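Local coordinates for glycoside Hydrolase (Bacteroides plebeius, PDB 5T3B), which probably hydrolyses glycosidic bonds of a polysaccharide, as a family 50 glycoside hydrolase from a bacterium of the human gut, at residues Arg61-Leu66 with Ala418-Thr423; Val83-Ser88 with Asp115-Pro120; Pro341-Tyr346 with Ile360-Lys365. All coordinates share one frame; numbering follows the deposited sequence.

Interaction 1: residues Arg61-Leu66 with Ala418-Thr423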
loop_
_atom_site.group_PDB
_atom_site.type_symbol
_atom_site.label_atom_id
_atom_site.label_comp_id
_atom_site.label_asym_id
_atom_site.label_seq_id
_atom_site.Cartn_x
_atom_site.Cartn_y
_atom_site.Cartn_z
ATOM N N ARG A 61 8.527 4.342 19.464
ATOM C CA ARG A 61 9.911 4.219 19.070
ATOM C C ARG A 61 10.181 5.246 17.998
ATOM O O ARG A 61 9.616 5.153 16.895
ATOM C CB ARG A 61 10.212 2.791 18.564
ATOM C CG ARG A 61 11.669 2.616 18.158
ATOM C CD ARG A 61 12.020 1.154 17.943
ATOM N NE ARG A 61 11.303 0.572 16.806
ATOM C CZ ARG A 61 11.581 -0.604 16.256
ATOM N NH1 ARG A 61 12.657 -1.288 16.626
ATOM N NH2 ARG A 61 10.809 -1.049 15.293
ATOM N N ILE A 62 11.115 6.172 18.250
ATOM C CA ILE A 62 11.516 7.116 17.256
ATOM C C ILE A 62 13.029 6.980 16.928
ATOM O O ILE A 62 13.814 6.468 17.732
ATOM C CB ILE A 62 11.157 8.587 17.604
ATOM C CG1 ILE A 62 11.839 9.075 18.878
ATOM C CG2 ILE A 62 9.662 8.766 17.714
ATOM C CD1 ILE A 62 11.743 10.589 19.081
ATOM N N LEU A 63 13.413 7.497 15.773
ATOM C CA LEU A 63 14.748 7.272 15.232
ATOM C C LEU A 63 15.896 7.744 16.149
ATOM O O LEU A 63 16.866 6.979 16.315
ATOM C CB LEU A 63 14.858 7.833 13.844
ATOM C CG LEU A 63 16.117 7.472 13.083
ATOM C CD1 LEU A 63 16.267 5.970 12.844
ATOM C CD2 LEU A 63 16.157 8.220 11.756
ATOM N N PRO A 64 15.768 8.906 16.792
ATOM C CA PRO A 64 16.849 9.359 17.681
ATOM C C PRO A 64 17.116 8.461 18.870
ATOM O O PRO A 64 18.179 8.577 19.477
ATOM C CB PRO A 64 16.317 10.718 18.138
ATOM C CG PRO A 64 15.456 11.189 17.040
ATOM C CD PRO A 64 14.759 9.974 16.607
ATOM N N TYR A 65 16.177 7.571 19.211
ATOM C CA TYR A 65 16.246 6.800 20.436
ATOM C C TYR A 65 16.397 5.315 20.211
ATOM O O TYR A 65 16.137 4.499 21.090
ATOM C CB TYR A 65 15.021 7.153 21.306
ATOM C CG TYR A 65 15.006 8.612 21.799
ATOM C CD1 TYR A 65 16.173 9.297 22.076
ATOM C CD2 TYR A 65 13.790 9.280 21.970
ATOM C CE1 TYR A 65 16.156 10.602 22.538
ATOM C CE2 TYR A 65 13.762 10.563 22.468
ATOM C CZ TYR A 65 14.957 11.222 22.758
ATOM O OH TYR A 65 14.907 12.484 23.272
ATOM N N LEU A 66 16.800 4.948 19.007
ATOM C CA LEU A 66 17.214 3.575 18.732
ATOM C C LEU A 66 18.568 3.287 19.280
ATOM O O LEU A 66 19.503 4.004 19.013
ATOM C CB LEU A 66 17.454 3.427 17.282
ATOM C CG LEU A 66 16.328 3.439 16.468
ATOM C CD1 LEU A 66 16.668 2.817 15.035
ATOM C CD2 LEU A 66 15.162 2.686 17.019
ATOM N N ALA A 418 4.893 9.344 14.830
ATOM C CA ALA A 418 4.115 8.176 14.427
ATOM C C ALA A 418 4.650 7.595 13.114
ATOM O O ALA A 418 4.648 6.381 12.941
ATOM C CB ALA A 418 2.679 8.538 14.284
ATOM N N TYR A 419 5.033 8.448 12.171
ATOM C CA TYR A 419 5.601 7.967 10.922
ATOM C C TYR A 419 6.869 7.173 11.218
ATOM O O TYR A 419 7.049 6.071 10.672
ATOM C CB TYR A 419 5.927 9.144 9.976
ATOM C CG TYR A 419 6.488 8.739 8.660
ATOM C CD1 TYR A 419 7.862 8.598 8.468
ATOM C CD2 TYR A 419 5.688 8.569 7.566
ATOM C CE1 TYR A 419 8.418 8.262 7.264
ATOM C CE2 TYR A 419 6.243 8.220 6.339
ATOM C CZ TYR A 419 7.608 8.093 6.175
ATOM O OH TYR A 419 8.061 7.766 4.915
ATOM N N GLN A 420 7.758 7.721 12.049
ATOM C CA GLN A 420 8.981 6.995 12.403
ATOM C C GLN A 420 8.675 5.680 13.068
ATOM O O GLN A 420 9.311 4.657 12.739
ATOM C CB GLN A 420 9.941 7.831 13.248
ATOM C CG GLN A 420 10.364 9.096 12.563
ATOM C CD GLN A 420 11.613 9.694 13.184
ATOM O OE1 GLN A 420 11.915 9.426 14.341
ATOM N NE2 GLN A 420 12.326 10.484 12.409
ATOM N N HIS A 421 7.761 5.677 14.030
ATOM C CA HIS A 421 7.446 4.445 14.752
ATOM C C HIS A 421 6.935 3.363 13.777
ATOM O O HIS A 421 7.350 2.209 13.808
ATOM C CB HIS A 421 6.389 4.767 15.804
ATOM C CG HIS A 421 5.906 3.613 16.583
ATOM N ND1 HIS A 421 6.551 3.147 17.675
ATOM C CD2 HIS A 421 4.875 2.792 16.371
ATOM C CE1 HIS A 421 5.909 2.112 18.137
ATOM N NE2 HIS A 421 4.901 1.850 17.352
ATOM N N PHE A 422 5.991 3.756 12.927
ATOM C CA PHE A 422 5.360 2.753 12.063
ATOM C C PHE A 422 6.382 2.255 11.042
ATOM O O PHE A 422 6.490 1.016 10.820
ATOM C CB PHE A 422 4.098 3.337 11.381
ATOM C CG PHE A 422 3.099 2.302 10.980
ATOM C CD1 PHE A 422 2.242 1.784 11.924
ATOM C CD2 PHE A 422 3.040 1.815 9.704
ATOM C CE1 PHE A 422 1.349 0.775 11.630
ATOM C CE2 PHE A 422 2.129 0.802 9.395
ATOM C CZ PHE A 422 1.291 0.304 10.336
ATOM N N THR A 423 7.130 3.152 10.423
ATOM C CA THR A 423 8.081 2.752 9.416
ATOM C C THR A 423 9.229 1.936 9.999
ATOM O O THR A 423 9.681 0.997 9.338
ATOM C CB THR A 423 8.585 3.948 8.625
ATOM O OG1 THR A 423 9.245 4.903 9.463
ATOM C CG2 THR A 423 7.454 4.571 7.808
HETATM O O HOH W 1 8.594 0.808 15.725
#

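Interaction 2: residues Val83-Ser88 with Asp115-Pro120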
loop_
_atom_site.group_PDB
_atom_site.type_symbol
_atom_site.label_atom_id
_atom_site.label_comp_id
_atom_site.label_asym_id
_atom_site.label_seq_id
_atom_site.Cartn_x
_atom_site.Cartn_y
_atom_site.Cartn_z
ATOM N N VAL A 83 21.754 7.829 -3.802
ATOM C CA VAL A 83 20.754 7.149 -4.571
ATOM C C VAL A 83 20.790 7.521 -6.037
ATOM O O VAL A 83 21.287 8.609 -6.389
ATOM C CB VAL A 83 19.328 7.295 -3.986
ATOM C CG1 VAL A 83 19.191 6.681 -2.608
ATOM C CG2 VAL A 83 18.895 8.744 -4.001
ATOM N N ASN A 84 20.278 6.632 -6.881
ATOM C CA ASN A 84 20.147 6.941 -8.270
ATOM C C ASN A 84 18.838 7.650 -8.626
ATOM O O ASN A 84 18.084 8.072 -7.729
ATOM C CB ASN A 84 20.382 5.727 -9.148
ATOM C CG ASN A 84 19.259 4.699 -9.049
ATOM O OD1 ASN A 84 18.182 4.982 -8.513
ATOM N ND2 ASN A 84 19.471 3.531 -9.653
ATOM N N LYS A 85 18.563 7.843 -9.919
ATOM C CA LYS A 85 17.413 8.636 -10.326
ATOM C C LYS A 85 16.037 8.059 -9.878
ATOM O O LYS A 85 15.058 8.778 -9.852
ATOM C CB LYS A 85 17.440 8.842 -11.817
ATOM C CG LYS A 85 17.140 7.617 -12.613
ATOM C CD LYS A 85 17.257 7.961 -14.077
ATOM C CE LYS A 85 16.949 6.778 -14.877
ATOM N NZ LYS A 85 17.091 7.034 -16.348
ATOM N N TYR A 86 16.055 6.748 -9.588
ATOM C CA TYR A 86 14.863 6.063 -9.115
ATOM C C TYR A 86 14.691 6.130 -7.590
ATOM O O TYR A 86 13.662 5.727 -7.070
ATOM C CB TYR A 86 14.858 4.591 -9.550
ATOM C CG TYR A 86 14.888 4.384 -11.066
ATOM C CD1 TYR A 86 13.780 4.579 -11.810
ATOM C CD2 TYR A 86 16.059 3.988 -11.703
ATOM C CE1 TYR A 86 13.818 4.320 -13.191
ATOM C CE2 TYR A 86 16.106 3.787 -13.070
ATOM C CZ TYR A 86 15.017 3.956 -13.789
ATOM O OH TYR A 86 15.019 3.750 -15.188
ATOM N N GLY A 87 15.716 6.610 -6.872
ATOM C CA GLY A 87 15.739 6.521 -5.450
ATOM C C GLY A 87 16.294 5.233 -4.877
ATOM O O GLY A 87 16.159 4.970 -3.673
ATOM N N SER A 88 16.951 4.460 -5.739
ATOM C CA SER A 88 17.548 3.195 -5.330
ATOM C C SER A 88 18.932 3.420 -4.779
ATOM O O SER A 88 19.636 4.329 -5.271
ATOM C CB SER A 88 17.683 2.291 -6.548
ATOM O OG SER A 88 16.435 2.196 -7.244
ATOM N N ASP A 115 15.204 -1.912 -9.448
ATOM C CA ASP A 115 14.917 -0.984 -10.508
ATOM C C ASP A 115 15.390 -1.468 -11.869
ATOM O O ASP A 115 16.017 -2.538 -11.960
ATOM C CB ASP A 115 15.408 0.424 -10.115
ATOM C CG ASP A 115 16.891 0.638 -10.261
ATOM O OD1 ASP A 115 17.609 -0.091 -10.951
ATOM O OD2 ASP A 115 17.347 1.659 -9.634
ATOM N N PRO A 116 15.062 -0.754 -12.924
ATOM C CA PRO A 116 15.456 -1.234 -14.268
ATOM C C PRO A 116 16.959 -1.519 -14.467
ATOM O O PRO A 116 17.282 -2.294 -15.347
ATOM C CB PRO A 116 15.017 -0.104 -15.158
ATOM C CG PRO A 116 13.725 0.402 -14.490
ATOM C CD PRO A 116 14.113 0.369 -13.030
ATOM N N GLU A 117 17.793 -0.857 -13.679
ATOM C CA GLU A 117 19.262 -1.024 -13.747
ATOM C C GLU A 117 19.798 -2.021 -12.726
ATOM O O GLU A 117 20.983 -2.222 -12.654
ATOM C CB GLU A 117 19.916 0.333 -13.577
ATOM C CG GLU A 117 19.582 1.274 -14.695
ATOM C CD GLU A 117 20.171 2.671 -14.523
ATOM O OE1 GLU A 117 21.395 2.776 -14.165
ATOM O OE2 GLU A 117 19.456 3.657 -14.839
ATOM N N GLY A 118 18.907 -2.659 -11.974
ATOM C CA GLY A 118 19.320 -3.641 -11.029
ATOM C C GLY A 118 19.568 -3.174 -9.598
ATOM O O GLY A 118 19.901 -3.979 -8.719
ATOM N N TYR A 119 19.348 -1.874 -9.323
ATOM C CA TYR A 119 19.608 -1.375 -8.007
ATOM C C TYR A 119 18.382 -1.539 -7.097
ATOM O O TYR A 119 17.245 -1.454 -7.578
ATOM C CB TYR A 119 20.045 0.077 -8.052
ATOM C CG TYR A 119 21.357 0.276 -8.722
ATOM C CD1 TYR A 119 22.541 0.302 -7.987
ATOM C CD2 TYR A 119 21.426 0.427 -10.095
ATOM C CE1 TYR A 119 23.759 0.443 -8.633
ATOM C CE2 TYR A 119 22.631 0.545 -10.727
ATOM C CZ TYR A 119 23.775 0.556 -10.013
ATOM O OH TYR A 119 24.983 0.719 -10.671
ATOM N N PRO A 120 18.641 -1.795 -5.824
ATOM C CA PRO A 120 17.519 -2.027 -4.892
ATOM C C PRO A 120 16.775 -0.693 -4.600
ATOM O O PRO A 120 17.399 0.258 -4.117
ATOM C CB PRO A 120 18.197 -2.563 -3.621
ATOM C CG PRO A 120 19.572 -2.001 -3.692
ATOM C CD PRO A 120 19.934 -1.937 -5.137
HETATM O O HOH W 2 21.976 3.858 -11.416
HETATM O O HOH W 3 17.410 3.859 -16.463
#

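Interaction 3: residues Pro341-Tyr346 with Ile360-Lys365. With EDO (1,2-ethanediol), chain L; EDO (1,2-ethanediol), chain E.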
loop_
_atom_site.group_PDB
_atom_site.type_symbol
_atom_site.label_atom_id
_atom_site.label_comp_id
_atom_site.label_asym_id
_atom_site.label_seq_id
_atom_site.Cartn_x
_atom_site.Cartn_y
_atom_site.Cartn_z
ATOM N N PRO A 341 -9.660 -9.045 5.849
ATOM C CA PRO A 341 -9.017 -9.896 4.819
ATOM C C PRO A 341 -7.513 -9.994 4.924
ATOM O O PRO A 341 -6.951 -11.050 4.644
ATOM C CB PRO A 341 -9.452 -9.240 3.529
ATOM C CG PRO A 341 -10.833 -8.738 3.837
ATOM C CD PRO A 341 -10.715 -8.222 5.243
ATOM N N LYS A 342 -6.830 -8.914 5.322
ATOM C CA LYS A 342 -5.381 -8.968 5.432
ATOM C C LYS A 342 -4.855 -9.977 6.469
ATOM O O LYS A 342 -3.705 -10.347 6.444
ATOM C CB LYS A 342 -4.778 -7.600 5.667
ATOM C CG LYS A 342 -5.049 -7.046 7.043
ATOM C CD LYS A 342 -4.380 -5.692 7.322
ATOM C CE LYS A 342 -4.621 -5.152 8.725
ATOM N NZ LYS A 342 -6.021 -4.763 8.914
ATOM N N TYR A 343 -5.732 -10.379 7.400
ATOM C CA TYR A 343 -5.360 -11.331 8.399
ATOM C C TYR A 343 -5.735 -12.748 8.042
ATOM O O TYR A 343 -5.426 -13.689 8.761
ATOM C CB TYR A 343 -6.011 -10.970 9.770
ATOM C CG TYR A 343 -5.506 -9.673 10.388
ATOM C CD1 TYR A 343 -4.188 -9.535 10.783
ATOM C CD2 TYR A 343 -6.366 -8.626 10.643
ATOM C CE1 TYR A 343 -3.736 -8.355 11.380
ATOM C CE2 TYR A 343 -5.949 -7.469 11.273
ATOM C CZ TYR A 343 -4.636 -7.320 11.636
ATOM O OH TYR A 343 -4.219 -6.149 12.266
ATOM N N ASN A 344 -6.411 -12.930 6.921
ATOM C CA ASN A 344 -6.861 -14.276 6.517
ATOM C C ASN A 344 -5.764 -14.987 5.792
ATOM O O ASN A 344 -5.451 -14.636 4.659
ATOM C CB ASN A 344 -8.119 -14.110 5.651
ATOM C CG ASN A 344 -8.702 -15.410 5.154
ATOM O OD1 ASN A 344 -8.073 -16.442 5.214
ATOM N ND2 ASN A 344 -9.901 -15.358 4.619
ATOM N N SER A 345 -5.192 -16.024 6.413
ATOM C CA SER A 345 -4.081 -16.729 5.853
ATOM C C SER A 345 -4.394 -17.319 4.494
ATOM O O SER A 345 -3.499 -17.480 3.698
ATOM C CB SER A 345 -3.582 -17.824 6.781
ATOM O OG SER A 345 -4.585 -18.765 7.064
ATOM N N TYR A 346 -5.667 -17.707 4.256
ATOM C CA TYR A 346 -5.994 -18.267 2.961
ATOM C C TYR A 346 -5.901 -17.248 1.834
ATOM O O TYR A 346 -5.564 -17.573 0.695
ATOM C CB TYR A 346 -7.378 -18.910 2.929
ATOM C CG TYR A 346 -7.515 -20.110 3.835
ATOM C CD1 TYR A 346 -7.167 -21.373 3.372
ATOM C CD2 TYR A 346 -8.028 -20.004 5.098
ATOM C CE1 TYR A 346 -7.327 -22.481 4.178
ATOM C CE2 TYR A 346 -8.221 -21.107 5.906
ATOM C CZ TYR A 346 -7.842 -22.338 5.449
ATOM O OH TYR A 346 -8.009 -23.415 6.252
ATOM N N ILE A 360 -1.080 -4.115 1.087
ATOM C CA ILE A 360 -1.855 -4.094 2.338
ATOM C C ILE A 360 -2.011 -2.631 2.784
ATOM O O ILE A 360 -1.009 -1.951 2.978
ATOM C CB ILE A 360 -1.199 -4.946 3.420
ATOM C CG1 ILE A 360 -1.151 -6.458 2.926
ATOM C CG2 ILE A 360 -1.897 -4.770 4.754
ATOM C CD1 ILE A 360 -0.407 -7.394 3.839
ATOM N N ASN A 361 -3.260 -2.201 2.972
ATOM C CA ASN A 361 -3.537 -0.934 3.643
ATOM C C ASN A 361 -3.551 -1.220 5.134
ATOM O O ASN A 361 -4.275 -2.097 5.532
ATOM C CB ASN A 361 -4.879 -0.385 3.215
ATOM C CG ASN A 361 -4.972 0.034 1.741
ATOM O OD1 ASN A 361 -3.983 0.142 1.043
ATOM N ND2 ASN A 361 -6.152 0.379 1.320
ATOM N N TYR A 362 -2.781 -0.526 5.938
ATOM C CA TYR A 362 -2.499 -0.929 7.330
ATOM C C TYR A 362 -2.996 0.092 8.321
ATOM O O TYR A 362 -2.319 1.070 8.613
ATOM C CB TYR A 362 -1.020 -1.245 7.528
ATOM C CG TYR A 362 -0.722 -2.286 8.616
ATOM C CD1 TYR A 362 -1.599 -2.549 9.678
ATOM C CD2 TYR A 362 0.451 -3.041 8.599
ATOM C CE1 TYR A 362 -1.314 -3.526 10.639
ATOM C CE2 TYR A 362 0.742 -3.975 9.559
ATOM C CZ TYR A 362 -0.146 -4.218 10.576
ATOM O OH TYR A 362 0.192 -5.177 11.507
ATOM N N TYR A 363 -4.227 -0.115 8.785
ATOM C CA TYR A 363 -4.918 0.759 9.699
ATOM C C TYR A 363 -5.239 0.055 11.008
ATOM O O TYR A 363 -5.203 -1.140 11.153
ATOM C CB TYR A 363 -6.197 1.241 9.056
ATOM C CG TYR A 363 -5.988 2.186 7.886
ATOM C CD1 TYR A 363 -5.415 3.419 8.095
ATOM C CD2 TYR A 363 -6.258 1.810 6.586
ATOM C CE1 TYR A 363 -5.188 4.288 7.080
ATOM C CE2 TYR A 363 -6.090 2.706 5.542
ATOM C CZ TYR A 363 -5.516 3.944 5.794
ATOM O OH TYR A 363 -5.318 4.852 4.786
ATOM N N SER A 364 -5.536 0.927 11.979
ATOM C CA SER A 364 -6.111 0.559 13.273
ATOM C C SER A 364 -5.156 -0.033 14.238
ATOM O O SER A 364 -5.581 -0.550 15.300
ATOM C CB SER A 364 -7.370 -0.283 13.124
ATOM O OG SER A 364 -8.326 0.429 12.295
ATOM N N LYS A 365 -3.853 0.039 13.920
ATOM C CA LYS A 365 -2.778 -0.430 14.802
ATOM C C LYS A 365 -1.756 0.652 14.992
ATOM O O LYS A 365 -1.361 1.355 14.046
ATOM C CB LYS A 365 -2.098 -1.682 14.260
ATOM C CG LYS A 365 -2.981 -2.918 14.229
ATOM C CD LYS A 365 -3.403 -3.491 15.577
ATOM C CE LYS A 365 -4.513 -4.517 15.367
ATOM N NZ LYS A 365 -5.779 -3.893 14.877
HETATM C C1 EDO L . -7.535 -18.590 8.396
HETATM O O1 EDO L . -6.607 -19.448 9.052
HETATM C C2 EDO L . -7.537 -17.365 9.254
HETATM O O2 EDO L . -6.349 -16.625 9.071
HETATM C C1 EDO E . -8.871 -4.942 11.843
HETATM O O1 EDO E . -7.983 -4.520 12.909
HETATM C C2 EDO E . -9.552 -3.719 11.194
HETATM O O2 EDO E . -8.494 -3.138 10.364
HETATM O O HOH W 4 -5.881 -2.285 7.637
HETATM O O HOH W 5 -5.699 -3.809 11.586
#

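Interaction 1: residues Arg61-Leu66 with Ala418-Thr423
His421 holds its CG anti to the backbone N (chi1 177°), and this sets the imidazole beside the start of the 61-66 loop. Gln420 takes the other course, CG anti to its carbonyl carbon (chi1 -59°), and the extended chain carries its amide to the N-H of Leu63, two residues further along the loop. Both sit on helix 412-427, which lies in sequence between the parallel strands 385-394 and 432-437, consistent with a helix on the outside of a (beta/alpha)8 barrel. Its side chains hold the loop by accepting main-chain N-H groups. Arg61 N meets His421 ND1 at 2.9 Å, at the ring edge and almost straight (174°). ND1 is thus an acceptor, and His421 NE2 bonds to Ser367 OG. Gln420 OE1 takes Leu63 N at 2.8 Å. The N-H comes from above the carbonyl plane. Leu63 CB lies 3.4 Å from the same OE1. Gln420 NE2 is bonded to Tyr464 O, so both ends of this buried amide are held. The Arg61 guanidinium forms a salt bridge with Glu428. Water 1 also links it to the helix: it accepts from Arg61 NH2 at 2.9 Å and donates to His421 O at 2.7 Å.

Interaction 2: residues Val83-Ser88 with Asp115-Pro120
Asp115 faces Asn84, Tyr86 and Ser88 where two type I beta turns meet, each opening with an Asx turn. One turn joins strands 111-114 and 120-126 as a hairpin. The other, Asn84 to Gly87, follows helix 76-82. Asp115 CB lies 3.5 Å from Ser88 OG. Next out, CG packs near Tyr86 CD2 at 3.7 Å. The two oxygens then divide the work. OD2 crosses to the other turn. Its syn lone pair takes Asn84 ND2 at 2.8 Å, nearly straight at 175°, with amide and carboxylate almost coplanar. Ser88 OG donates to OD2 at 2.6 Å from the anti side, out of plane. OD1 stays in its own turn and accepts Glu117 N and Tyr119 N from opposite faces of the carboxylate. The carboxylate is therefore held by four bonds, which should fix its rotation. Asn84 OD1 accepts Tyr86 N and Ser88 N likewise. Pro116 CD lies over one face of the Tyr86 ring in a CH-pi contact, 3.9 Å from the centroid. Lys85 CG, from the same turn, lies over the opposite face, toward its edge. On the more exposed side, water 3 donates to Glu117 OE2 at 2.6 Å and also bonds to Tyr86 OH.

Interaction 3: residues Pro341-Tyr346 with Ile360-Lys365
Lys342 lies across Ile360 and Tyr362, at the C-terminal end of strand 358-361. This strand belongs to a parallel set consistent with the (beta/alpha)8 barrel of such hydrolases. The tight part is apolar. Lys342 CD sits 3.7 Å from Ile360 CG2, the two side chains crossing at about a right angle, and CE reaches Tyr362 CD1 at 4.1 Å. The chain bends about its CD-CE bond (chi4 -69°), and the ammonium turns to two waters and to Ser339 O. Water 4 accepts from Lys342 NZ at 2.8 Å, donates to Asn361 O and accepts from Tyr363 N, in place of direct bonds. The other side, at Tyr343 and Lys365, is more open and watery. Tyr343 OH comes 3.5 Å from Lys365 CE, the closest approach between the segments, yet both residues are partly exposed. There the 1,2-ethanediol of chain E, probably from the crystallisation liquor, sets its C1 at the edge of the Tyr343 ring, and Lys365 NZ donates to its O1. Tyr343 OH and Tyr362 OH both bond to Glu369 OE1. Water 5 ties this side together: it accepts from Lys342 NZ and donates to Tyr343 OH at 2.9 Å and to Tyr363 O at 2.7 Å.

Interactions 1 and 3 touch, although their centres lie 22 Å apart. Phe422, on helix 412-427, sets its CZ 3.7 Å from Tyr362 CG, the rings edge-to-face. The helix thus meets the 61-66 loop through Gln420 and His421 and the 360-365 segment through Phe422. Interaction 2 stands apart: its nearest atoms are about 12 Å from interaction 1 and about 19 Å from interaction 3, with the chain's centre between it and the latter. Along the chain, interactions 2 and 3 are nested inside the loop closed by interaction 1, one after the other. Interaction 3 borders an acidic region: Asn361 bonds to Glu254 and Tyr363 to Glu389, at strand ends where barrels of this kind usually place the active site.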